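Local structure of ATP-dependent RNA helicase HrpB (Escherichia coli, 6EUD) at residues A[268-272]-A[284-289]; A[244-248]-A[258-262]; A[182-187]-A[327-333]; A[292-296]-A[319-323]; A[200-205]-A[234-238]. The protein hydrolyses ATP to ADP and phosphate and, as a bacterial DExH-box member of the DEAH/RHA helicases, probably couples this to remodelling of RNA. All blocks are in the same frame, centred on the assembly; numbering follows the deposited sequence.

Interaction 1 (A[268-272]-A[284-289]); sequences MRKVV and IEGIRL
Lys270 reaches across to the backbone of Glu285, its NZ donating to Glu285 O at 2.9 Å from a position tilted 23° out of the carbonyl plane. Its CG stands between the backbone N and the carbonyl carbon (chi1 67°), and the chain is fully extended from there, which carries the ammonium over the far segment. Ala260 O and Leu262 O accept from the same NZ, so three backbone carbonyls grip one buried charge. The aliphatic part of the lysine is used too: Ile287 meets it at about a right angle, with CD1 4.0 Å from Lys270 CE. Strands 269-274 and 287-302 belong to the mixed sheet of the second RecA-like helicase domain, where each pairs in parallel with strand 217-221, and the two short strand segments stay 9.4 Å apart at their closest. Side chains bridge that separation. Val272 CG2, beside its own backbone N, touches Ile284 CG2 at 4.0 Å. At the other end of the strand, Leu289 CD1 lies at the edge of the Arg269 guanidinium, 3.8 Å from Arg269 NH2, while the carbonyls of Leu211, Glu214 and Gly216 accept that group's N-H bonds.

Interaction 2 (A[244-248]-A[258-262]); sequences LLCPL and RKAIL
Apolar packing of a helix on a strand joins Ala260 and Lys259 of helix 256-261 to Leu244, Cys246 and Leu248 of strand 243-248. It is the first half of a beta-alpha-beta crossover that returns through strand 269-274, the parallel neighbour in the sheet of the second RecA-like domain. No hydrogen bond crosses between the segments. Small side chains set the spacing: the CA atoms of Cys246 and Ala260 are 5.1 Å apart, and the methyl CB of Ala260 rests 3.7 Å from Cys246 CB. The same methyl meets Leu248 CD1 at 3.9 Å and lies near Pro247 O, so it is surrounded by three consecutive residues of the strand; Val272 of the returning strand touches it as well. Leu245 and Pro247 point away from helix 256-261, onto helix 225-236, which leaves this strand packed between two helices. Toward the end of helix 256-261, Leu262 N bonds back to Arg258 O before the chain leaves helical geometry. Lys259 flanks the packing with its methylenes. Its CG is anti to the backbone N (chi1 -173°), and a bend at chi3 of 62° folds the end of the chain over the cysteine. Lys259 CD approaches Leu244 CD2 at 4.3 Å, and Lys259 CE lies against Cys246 SG at 4.0 Å.

Interaction 3 (A[182-187]-A[327-333]); sequences RSFPVE and AGRLEPG
Phe184 lays its ring over the backbone of Glu331, and each of its atoms meets the turn formed by residues 328-332. CB comes first, with Glu331 O 3.4 Å from Phe184 CB. A chi1 of -70° sets CG beside the backbone N and anti to the carbonyl carbon, where CG faces the carbonyl carbon of Glu331. The two branches of the ring then part: Phe184 CD1 touches Pro332 CD at 3.5 Å, whereas Phe184 CD2 has Gly328 O in the ring plane at 3.3 Å. Farther out, Phe184 CE2 is 3.5 Å from Leu330 O, and CZ lies close to that oxygen too. Over the ring centre sits Glu331 CA in a CH-pi contact, 3.8 Å from the centroid of Phe184 and 13° off the normal. Residues 327-329 end the QRxGRxGR signature, motif VI of superfamily 2 helicases; the side chain of Arg329 touches Pro31 of the predicted ATP site. The chain then enters strand 333-337, which pairs in parallel with strand 186-190 through Val186 and Gly333. Gly333 N donates to Pro185 O (3.1 Å), and Glu187 N to Gly333 O (3.0 Å). Upstream, Phe184 N donates to Gly328 O, and a water gives hydrogen bonds to Arg182 O and Arg329 O. Val186 CG2 packs on Gly328 CA and Val186 CG1 on Ala327 CB.

Interaction 4 (A[292-296]-A[319-323]); sequences DCAQE and SMTQR
Asp292 holds CG anti to its own backbone N (chi1 171°), and Arg323, extended from CG to NE, runs across it at about a right angle, bringing carboxylate and guanidinium together. The contact ties strand 287-302 to helix 317-325 in the second RecA-like domain; Arg323 is the first arginine of the QRxGRxGR signature, helicase motif VI. Arg323 NH1 donates to Asp292 OD1 in a buried salt bridge of 2.7 Å. OD1 lies in the guanidinium plane and is met on its syn side, although the two flat groups stand 75° apart. A second donor, Ala294 N, reaches Asp292 OD1 at 2.9 Å from the opposite face of the carboxylate, making an Asx turn where the strand is interrupted. With an alanine in place of Asp292, Arg323 NH1 would probably lose its charged mate and the turn at Ala294 its side-chain acceptor. His337 ND1 bonds to the other oxygen, OD2, while Glu279 holds Arg323 NE in a further salt bridge; the arginine is thus fixed on two sides. A water accepts from Arg323 NH1 and donates to Gln295 O at 2.6 Å. Glu296 lays its CG against Arg323 NH2, and its OE2 adds only a nearby opposite charge, well out of the guanidinium plane. Met320 packs beside the carboxylate: CG lies 3.4 Å from Asp292 OD2, and SD rests 4.1 Å from Ala294 CB.

Interaction 5 (A[200-205]-A[234-238]); sequences DDAVAV and QLASR
Ala204 sits at the centre of this contact between helix 199-213 and the end of helix 225-236: its CB meets Gln234 CB at 3.6 Å and Leu235 CD1 at 3.9 Å. Beside it, Val205 CG2 packs on Arg238 NE at 3.6 Å, crossing the arginine obliquely. Asp201 adds charge, but its OD1 is 3.8 Å from Arg238 NH2 and well out of the guanidinium plane, a long salt bridge at which no N-H points. In the next shell Arg238 is held by its own segment. Its chain is extended from CG to NE and turns at chi4 (80°), laying NH1 near Gln234. Arg238 NH1 donates to Gln234 O at 2.6 Å and to Gln234 OE1 at 3.1 Å, both close to the guanidinium plane. With a leucine in its place, both oxygens would lose this donor and the Gln234 amide would probably be freer to turn. A water accepts from Gln234 NE2 and donates to Asp200 OD2, which also forms a salt bridge with Arg198. Helices 199-213 and 225-236 thus lie against each other on one side of the second RecA-like sheet, where Val203 packs on Val231, and Leu235 reaches Leu245 and Val271 of strands 243-248 and 269-274.

How the interactions relate
All five contacts lie in or beside the second RecA-like domain. Interactions 1 and 2, with centres about 8 Å apart, share a beta-alpha-beta unit and meet where Val272 CG2 packs 3.4 Å from Ala260 O. Interaction 5 covers the other side of strands 243-248 and 269-274. Interactions 1 and 3 (centres about 13 Å apart) join through Arg288 NE and Pro332 O, 3.1 Å apart, while interactions 3 and 4 take opposite ends of motif VI, about 16 Å apart between centres. Toward the predicted ATP site, the side chain of Arg329 in interaction 3 comes within about 4 Å of that of Pro31, and the side chain of Glu285 in interaction 1 lies about 8 Å from Gly33; interactions 4 and 5 lie away from it.

Interaction 1 (A[268-272]-A[284-289])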
# COMPACT_ATOMS: atom_id res chain seq x y z
N MET A 268 33.67 34.83 0.48
CA MET A 268 33.47 33.45 0.89
C MET A 268 32.44 32.71 0.03
O MET A 268 31.71 33.31 -0.76
CB MET A 268 33.07 33.40 2.36
CG MET A 268 34.15 33.95 3.30
SD MET A 268 33.75 33.57 5.00
CE MET A 268 32.09 34.25 5.09
N ARG A 269 32.41 31.40 0.17
CA ARG A 269 31.47 30.54 -0.54
C ARG A 269 30.76 29.69 0.49
O ARG A 269 31.31 29.44 1.55
CB ARG A 269 32.19 29.67 -1.57
CG ARG A 269 33.23 28.73 -0.97
CD ARG A 269 34.24 28.24 -1.99
NE ARG A 269 33.60 27.60 -3.13
CZ ARG A 269 34.21 26.73 -3.92
NH1 ARG A 269 35.47 26.40 -3.68
NH2 ARG A 269 33.57 26.18 -4.95
N LYS A 270 29.55 29.23 0.20
CA LYS A 270 28.81 28.41 1.15
C LYS A 270 28.47 27.02 0.63
O LYS A 270 28.23 26.82 -0.56
CB LYS A 270 27.52 29.12 1.59
CG LYS A 270 26.51 29.27 0.47
CD LYS A 270 25.23 29.98 0.91
CE LYS A 270 24.27 30.03 -0.27
NZ LYS A 270 23.00 30.71 0.02
N VAL A 271 28.46 26.06 1.54
CA VAL A 271 27.88 24.76 1.29
C VAL A 271 26.57 24.65 2.05
O VAL A 271 26.56 24.70 3.27
CB VAL A 271 28.81 23.61 1.71
CG1 VAL A 271 28.11 22.26 1.51
CG2 VAL A 271 30.12 23.68 0.93
N VAL A 272 25.47 24.52 1.33
CA VAL A 272 24.19 24.37 1.96
C VAL A 272 23.84 22.89 1.99
O VAL A 272 23.76 22.24 0.95
CB VAL A 272 23.09 25.18 1.25
CG1 VAL A 272 21.77 24.97 1.92
CG2 VAL A 272 23.42 26.64 1.27
N ILE A 284 17.22 28.46 -2.72
CA ILE A 284 18.52 28.81 -2.16
C ILE A 284 19.31 29.62 -3.19
O ILE A 284 19.47 29.19 -4.33
CB ILE A 284 19.32 27.57 -1.71
CG1 ILE A 284 18.70 26.95 -0.45
CG2 ILE A 284 20.72 27.95 -1.36
CD1 ILE A 284 17.50 26.10 -0.68
N GLU A 285 19.77 30.80 -2.79
CA GLU A 285 20.42 31.70 -3.72
C GLU A 285 21.94 31.54 -3.76
O GLU A 285 22.54 30.99 -2.84
CB GLU A 285 20.05 33.13 -3.38
CG GLU A 285 18.56 33.35 -3.30
CD GLU A 285 18.23 34.65 -2.62
OE1 GLU A 285 17.06 34.81 -2.22
OE2 GLU A 285 19.14 35.50 -2.49
N GLY A 286 22.55 32.02 -4.84
CA GLY A 286 23.99 32.06 -5.01
C GLY A 286 24.59 30.72 -5.40
O GLY A 286 25.81 30.54 -5.33
N ILE A 287 23.74 29.77 -5.79
CA ILE A 287 24.18 28.40 -6.05
C ILE A 287 24.48 28.17 -7.52
O ILE A 287 23.67 28.53 -8.36
CB ILE A 287 23.11 27.37 -5.57
CG1 ILE A 287 22.78 27.60 -4.09
CG2 ILE A 287 23.58 25.94 -5.81
CD1 ILE A 287 23.96 27.29 -3.12
N ARG A 288 25.64 27.57 -7.82
CA ARG A 288 25.92 27.08 -9.18
C ARG A 288 26.50 25.64 -9.17
O ARG A 288 26.74 25.06 -10.22
CB ARG A 288 26.85 28.03 -9.95
CG ARG A 288 28.30 27.93 -9.57
CD ARG A 288 29.20 28.71 -10.54
NE ARG A 288 29.26 28.10 -11.87
CZ ARG A 288 30.25 27.31 -12.31
NH1 ARG A 288 31.27 27.02 -11.52
NH2 ARG A 288 30.21 26.82 -13.54
N LEU A 289 26.71 25.08 -7.98
CA LEU A 289 27.13 23.69 -7.81
C LEU A 289 26.11 22.91 -6.99
O LEU A 289 25.69 23.36 -5.92
CB LEU A 289 28.49 23.61 -7.12
CG LEU A 289 29.61 24.46 -7.73
CD1 LEU A 289 30.88 24.33 -6.90
CD2 LEU A 289 29.86 24.06 -9.17

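Interaction 2 (A[244-248]-A[258-262])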
# COMPACT_ATOMS: atom_id res chain seq x y z
N LEU A 244 31.93 28.40 4.20
CA LEU A 244 30.94 28.51 5.25
C LEU A 244 29.89 27.39 5.15
O LEU A 244 29.19 27.27 4.14
CB LEU A 244 30.28 29.88 5.18
CG LEU A 244 29.20 30.26 6.17
CD1 LEU A 244 29.76 30.18 7.56
CD2 LEU A 244 28.73 31.67 5.85
N LEU A 245 29.81 26.57 6.19
CA LEU A 245 28.84 25.48 6.23
C LEU A 245 27.49 25.91 6.78
O LEU A 245 27.41 26.46 7.87
CB LEU A 245 29.38 24.32 7.05
CG LEU A 245 30.61 23.63 6.47
CD1 LEU A 245 30.97 22.38 7.27
CD2 LEU A 245 30.39 23.29 5.00
N CYS A 246 26.44 25.63 6.02
CA CYS A 246 25.09 26.07 6.35
C CYS A 246 24.07 24.96 6.25
O CYS A 246 23.50 24.75 5.19
CB CYS A 246 24.65 27.20 5.41
SG CYS A 246 25.84 28.52 5.27
N PRO A 247 23.83 24.25 7.36
CA PRO A 247 22.74 23.27 7.41
C PRO A 247 21.39 23.93 7.18
O PRO A 247 21.25 25.12 7.41
CB PRO A 247 22.83 22.69 8.82
CG PRO A 247 23.61 23.73 9.59
CD PRO A 247 24.57 24.31 8.63
N LEU A 248 20.41 23.17 6.71
CA LEU A 248 19.10 23.72 6.44
C LEU A 248 18.02 22.67 6.70
O LEU A 248 17.75 21.81 5.85
CB LEU A 248 19.00 24.23 5.00
CG LEU A 248 17.72 25.02 4.72
CD1 LEU A 248 17.67 26.19 5.65
CD2 LEU A 248 17.69 25.50 3.31
N ARG A 258 18.33 31.73 7.20
CA ARG A 258 18.60 32.87 6.33
C ARG A 258 20.02 32.84 5.82
O ARG A 258 20.29 33.18 4.67
CB ARG A 258 18.34 34.19 7.07
CG ARG A 258 16.91 34.35 7.57
CD ARG A 258 15.92 34.27 6.41
NE ARG A 258 16.09 35.36 5.45
CZ ARG A 258 15.52 36.55 5.57
NH1 ARG A 258 14.72 36.80 6.60
NH2 ARG A 258 15.73 37.48 4.65
N LYS A 259 20.94 32.44 6.69
CA LYS A 259 22.35 32.30 6.32
C LYS A 259 22.52 31.27 5.19
O LYS A 259 23.32 31.47 4.27
CB LYS A 259 23.17 31.90 7.53
CG LYS A 259 24.65 31.89 7.27
CD LYS A 259 25.41 31.43 8.50
CE LYS A 259 25.03 30.02 8.88
NZ LYS A 259 25.86 29.57 10.02
N ALA A 260 21.75 30.19 5.27
CA ALA A 260 21.72 29.20 4.20
C ALA A 260 21.03 29.70 2.92
O ALA A 260 21.48 29.37 1.83
CB ALA A 260 21.05 27.92 4.69
N ILE A 261 19.96 30.48 3.03
CA ILE A 261 19.22 30.86 1.82
C ILE A 261 19.88 32.03 1.12
O ILE A 261 19.93 32.07 -0.11
CB ILE A 261 17.74 31.22 2.12
CG1 ILE A 261 16.96 29.97 2.52
CG2 ILE A 261 17.07 31.88 0.90
CD1 ILE A 261 15.46 30.17 2.65
N LEU A 262 20.39 32.98 1.90
CA LEU A 262 21.02 34.18 1.37
C LEU A 262 22.41 33.90 0.82
O LEU A 262 23.12 33.02 1.31
CB LEU A 262 21.09 35.26 2.44
CG LEU A 262 19.73 35.82 2.86
CD1 LEU A 262 19.90 36.98 3.84
CD2 LEU A 262 18.93 36.25 1.63

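Interaction 3 (A[182-187]-A[327-333])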
# COMPACT_ATOMS: atom_id res chain seq x y z
N ARG A 182 14.69 32.16 -16.16
CA ARG A 182 15.92 31.73 -16.80
C ARG A 182 16.45 30.50 -16.10
O ARG A 182 16.70 30.51 -14.90
CB ARG A 182 16.96 32.85 -16.80
CG ARG A 182 16.54 34.06 -17.64
CD ARG A 182 17.67 35.05 -17.79
NE ARG A 182 17.93 35.37 -19.19
CZ ARG A 182 17.47 36.46 -19.81
NH1 ARG A 182 16.76 37.34 -19.14
NH2 ARG A 182 17.76 36.67 -21.09
N SER A 183 16.57 29.42 -16.86
CA SER A 183 17.16 28.19 -16.36
C SER A 183 18.39 27.86 -17.19
O SER A 183 18.31 27.60 -18.39
CB SER A 183 16.13 27.07 -16.39
OG SER A 183 15.33 27.18 -17.55
N PHE A 184 19.55 27.91 -16.55
CA PHE A 184 20.81 27.78 -17.24
C PHE A 184 21.18 26.32 -17.41
O PHE A 184 20.76 25.49 -16.62
CB PHE A 184 21.91 28.53 -16.49
CG PHE A 184 21.77 30.02 -16.55
CD1 PHE A 184 22.44 30.74 -17.51
CD2 PHE A 184 20.93 30.70 -15.67
CE1 PHE A 184 22.30 32.11 -17.59
CE2 PHE A 184 20.79 32.07 -15.75
CZ PHE A 184 21.48 32.78 -16.71
N PRO A 185 21.94 26.01 -18.47
CA PRO A 185 22.44 24.65 -18.58
C PRO A 185 23.28 24.23 -17.39
O PRO A 185 24.06 25.00 -16.83
CB PRO A 185 23.27 24.68 -19.87
CG PRO A 185 23.42 26.15 -20.20
CD PRO A 185 22.22 26.81 -19.67
N VAL A 186 23.09 22.98 -16.99
CA VAL A 186 23.86 22.40 -15.92
C VAL A 186 24.53 21.12 -16.39
O VAL A 186 23.88 20.19 -16.85
CB VAL A 186 22.95 22.10 -14.70
CG1 VAL A 186 23.75 21.43 -13.61
CG2 VAL A 186 22.28 23.39 -14.19
N GLU A 187 25.85 21.07 -16.27
CA GLU A 187 26.56 19.86 -16.64
C GLU A 187 26.31 18.81 -15.57
O GLU A 187 26.37 19.13 -14.37
CB GLU A 187 28.04 20.15 -16.80
CG GLU A 187 28.88 18.98 -17.20
CD GLU A 187 30.32 19.18 -16.80
OE1 GLU A 187 30.76 20.34 -16.74
OE2 GLU A 187 31.03 18.18 -16.55
N ALA A 327 21.21 24.04 -9.66
CA ALA A 327 22.52 24.61 -9.94
C ALA A 327 22.49 25.57 -11.13
O ALA A 327 23.52 26.07 -11.55
CB ALA A 327 23.57 23.48 -10.19
N GLY A 328 21.30 25.85 -11.66
CA GLY A 328 21.18 26.56 -12.92
C GLY A 328 20.25 27.75 -12.88
O GLY A 328 19.74 28.16 -13.92
N ARG A 329 20.03 28.32 -11.70
CA ARG A 329 19.14 29.48 -11.57
C ARG A 329 19.93 30.78 -11.72
O ARG A 329 19.37 31.82 -12.10
CB ARG A 329 18.44 29.47 -10.20
CG ARG A 329 17.76 28.19 -9.82
CD ARG A 329 16.55 27.89 -10.67
NE ARG A 329 15.63 29.02 -10.83
CZ ARG A 329 14.76 29.43 -9.91
NH1 ARG A 329 13.96 30.47 -10.15
NH2 ARG A 329 14.68 28.81 -8.73
N LEU A 330 21.22 30.72 -11.42
CA LEU A 330 22.07 31.92 -11.42
C LEU A 330 22.89 32.12 -12.70
O LEU A 330 22.94 33.21 -13.29
CB LEU A 330 23.01 31.87 -10.22
CG LEU A 330 23.91 33.09 -10.11
CD1 LEU A 330 23.05 34.33 -9.84
CD2 LEU A 330 24.91 32.86 -8.99
N GLU A 331 23.51 31.03 -13.14
CA GLU A 331 24.49 31.02 -14.21
C GLU A 331 24.63 29.54 -14.59
O GLU A 331 24.07 28.69 -13.90
CB GLU A 331 25.82 31.61 -13.75
CG GLU A 331 26.43 30.92 -12.52
CD GLU A 331 27.73 31.57 -12.03
OE1 GLU A 331 28.57 31.96 -12.87
OE2 GLU A 331 27.91 31.70 -10.80
N PRO A 332 25.34 29.24 -15.69
CA PRO A 332 25.64 27.84 -16.01
C PRO A 332 26.32 27.15 -14.83
O PRO A 332 27.28 27.69 -14.25
CB PRO A 332 26.60 27.93 -17.19
CG PRO A 332 26.21 29.21 -17.85
CD PRO A 332 25.83 30.15 -16.75
N GLY A 333 25.83 25.95 -14.51
CA GLY A 333 26.24 25.28 -13.29
C GLY A 333 26.65 23.86 -13.52
O GLY A 333 26.79 23.41 -14.65
O HOH W 1 16.45 31.88 -12.88

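Interaction 4 (A[292-296]-A[319-323])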
# COMPACT_ATOMS: atom_id res chain seq x y z
N ASP A 292 24.29 15.83 -5.25
CA ASP A 292 23.06 15.09 -5.03
C ASP A 292 23.38 13.64 -4.63
O ASP A 292 23.90 12.84 -5.45
CB ASP A 292 22.19 15.15 -6.29
CG ASP A 292 20.99 14.21 -6.22
OD1 ASP A 292 20.45 14.00 -5.11
OD2 ASP A 292 20.59 13.69 -7.28
N CYS A 293 23.09 13.30 -3.37
CA CYS A 293 23.36 11.94 -2.88
C CYS A 293 22.44 10.92 -3.56
O CYS A 293 22.67 9.72 -3.47
CB CYS A 293 23.20 11.86 -1.35
SG CYS A 293 21.51 11.86 -0.72
N ALA A 294 21.38 11.42 -4.21
CA ALA A 294 20.38 10.62 -4.94
C ALA A 294 19.59 9.65 -4.06
O ALA A 294 19.07 8.66 -4.57
CB ALA A 294 21.02 9.86 -6.09
N GLN A 295 19.49 9.94 -2.76
CA GLN A 295 18.76 9.09 -1.83
C GLN A 295 17.75 9.86 -1.00
O GLN A 295 18.10 10.82 -0.33
CB GLN A 295 19.73 8.35 -0.93
CG GLN A 295 20.39 7.23 -1.70
CD GLN A 295 21.38 6.46 -0.90
OE1 GLN A 295 21.60 6.73 0.28
NE2 GLN A 295 22.01 5.47 -1.55
N GLU A 296 16.49 9.43 -1.09
CA GLU A 296 15.36 10.03 -0.40
C GLU A 296 15.01 9.23 0.85
O GLU A 296 15.30 8.03 0.94
CB GLU A 296 14.13 10.09 -1.31
CG GLU A 296 13.79 11.44 -1.91
CD GLU A 296 12.73 11.34 -3.00
OE1 GLU A 296 12.24 10.21 -3.24
OE2 GLU A 296 12.40 12.37 -3.63
N SER A 319 13.34 13.83 -10.21
CA SER A 319 13.83 14.66 -9.11
C SER A 319 15.35 14.83 -9.14
O SER A 319 15.86 15.86 -8.69
CB SER A 319 13.37 14.13 -7.76
OG SER A 319 13.21 12.74 -7.79
N MET A 320 16.08 13.87 -9.68
CA MET A 320 17.50 14.09 -9.87
C MET A 320 17.71 15.27 -10.83
O MET A 320 18.60 16.12 -10.63
CB MET A 320 18.18 12.84 -10.40
CG MET A 320 18.57 11.83 -9.28
SD MET A 320 19.66 10.52 -9.86
CE MET A 320 18.54 9.67 -10.98
N THR A 321 16.86 15.35 -11.84
CA THR A 321 16.91 16.44 -12.81
C THR A 321 16.44 17.75 -12.17
O THR A 321 17.04 18.80 -12.39
CB THR A 321 16.06 16.10 -14.05
OG1 THR A 321 16.69 15.03 -14.75
CG2 THR A 321 15.97 17.28 -14.97
N GLN A 322 15.40 17.68 -11.35
CA GLN A 322 14.96 18.88 -10.64
C GLN A 322 16.07 19.38 -9.70
O GLN A 322 16.33 20.58 -9.62
CB GLN A 322 13.67 18.60 -9.88
CG GLN A 322 13.13 19.77 -9.10
CD GLN A 322 12.53 20.87 -9.96
OE1 GLN A 322 12.10 20.62 -11.09
NE2 GLN A 322 12.50 22.09 -9.43
N ARG A 323 16.77 18.45 -9.04
CA ARG A 323 17.87 18.79 -8.15
C ARG A 323 19.04 19.41 -8.91
O ARG A 323 19.65 20.36 -8.43
CB ARG A 323 18.37 17.56 -7.41
CG ARG A 323 17.46 17.12 -6.32
CD ARG A 323 17.90 15.81 -5.68
NE ARG A 323 16.90 15.43 -4.68
CZ ARG A 323 17.09 14.54 -3.72
NH1 ARG A 323 18.25 13.91 -3.61
NH2 ARG A 323 16.11 14.28 -2.86
O HOH W 2 18.77 13.27 -0.78

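Interaction 5 (A[200-205]-A[234-238])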
# COMPACT_ATOMS: atom_id res chain seq x y z
N ASP A 200 28.71 9.23 5.20
CA ASP A 200 29.03 10.62 5.51
C ASP A 200 30.47 10.99 5.10
O ASP A 200 30.69 12.10 4.59
CB ASP A 200 28.82 10.92 7.01
CG ASP A 200 29.66 10.04 7.95
OD1 ASP A 200 30.49 9.23 7.48
OD2 ASP A 200 29.51 10.19 9.18
N ASP A 201 31.43 10.09 5.29
CA ASP A 201 32.79 10.32 4.79
C ASP A 201 32.84 10.43 3.27
O ASP A 201 33.49 11.31 2.71
CB ASP A 201 33.73 9.19 5.22
CG ASP A 201 34.07 9.24 6.70
OD1 ASP A 201 34.01 10.33 7.29
OD2 ASP A 201 34.40 8.17 7.26
N ALA A 202 32.14 9.51 2.61
CA ALA A 202 32.16 9.47 1.16
C ALA A 202 31.56 10.76 0.61
O ALA A 202 32.13 11.35 -0.31
CB ALA A 202 31.41 8.24 0.64
N VAL A 203 30.45 11.22 1.18
CA VAL A 203 29.80 12.43 0.66
C VAL A 203 30.73 13.64 0.89
O VAL A 203 30.87 14.51 0.02
CB VAL A 203 28.40 12.68 1.28
CG1 VAL A 203 27.88 14.06 0.94
CG2 VAL A 203 27.40 11.64 0.80
N ALA A 204 31.39 13.67 2.04
CA ALA A 204 32.24 14.81 2.38
C ALA A 204 33.44 14.86 1.46
O ALA A 204 33.89 15.93 1.07
CB ALA A 204 32.71 14.75 3.86
N VAL A 205 33.97 13.68 1.13
CA VAL A 205 35.12 13.64 0.26
C VAL A 205 34.75 14.08 -1.14
O VAL A 205 35.47 14.85 -1.76
CB VAL A 205 35.76 12.24 0.24
CG1 VAL A 205 36.69 12.08 -0.97
CG2 VAL A 205 36.51 12.01 1.54
N GLN A 234 32.09 15.85 9.00
CA GLN A 234 33.15 15.32 8.14
C GLN A 234 33.66 16.37 7.18
O GLN A 234 34.84 16.39 6.84
CB GLN A 234 32.66 14.09 7.37
CG GLN A 234 32.33 12.92 8.27
CD GLN A 234 33.47 12.63 9.25
OE1 GLN A 234 34.64 12.62 8.86
NE2 GLN A 234 33.14 12.41 10.51
N LEU A 235 32.76 17.24 6.74
CA LEU A 235 33.10 18.30 5.80
C LEU A 235 34.03 19.32 6.47
O LEU A 235 35.00 19.79 5.87
CB LEU A 235 31.81 18.95 5.30
CG LEU A 235 31.70 19.43 3.86
CD1 LEU A 235 32.39 18.48 2.93
CD2 LEU A 235 30.22 19.54 3.52
N ALA A 236 33.74 19.60 7.73
CA ALA A 236 34.45 20.60 8.53
C ALA A 236 35.99 20.47 8.56
O ALA A 236 36.70 21.47 8.70
CB ALA A 236 33.90 20.56 9.95
N SER A 237 36.50 19.25 8.43
CA SER A 237 37.94 18.99 8.47
C SER A 237 38.58 18.93 7.08
O SER A 237 39.79 18.79 6.94
CB SER A 237 38.19 17.67 9.19
OG SER A 237 37.55 16.61 8.49
N ARG A 238 37.75 19.02 6.04
CA ARG A 238 38.22 18.83 4.68
C ARG A 238 38.05 20.09 3.82
O ARG A 238 38.37 20.07 2.62
CB ARG A 238 37.48 17.64 4.02
CG ARG A 238 37.76 16.28 4.65
CD ARG A 238 36.84 15.21 4.05
NE ARG A 238 37.15 13.86 4.51
CZ ARG A 238 36.76 13.36 5.69
NH1 ARG A 238 36.08 14.12 6.54
NH2 ARG A 238 37.07 12.11 6.03
O HOH W 3 30.31 12.39 11.26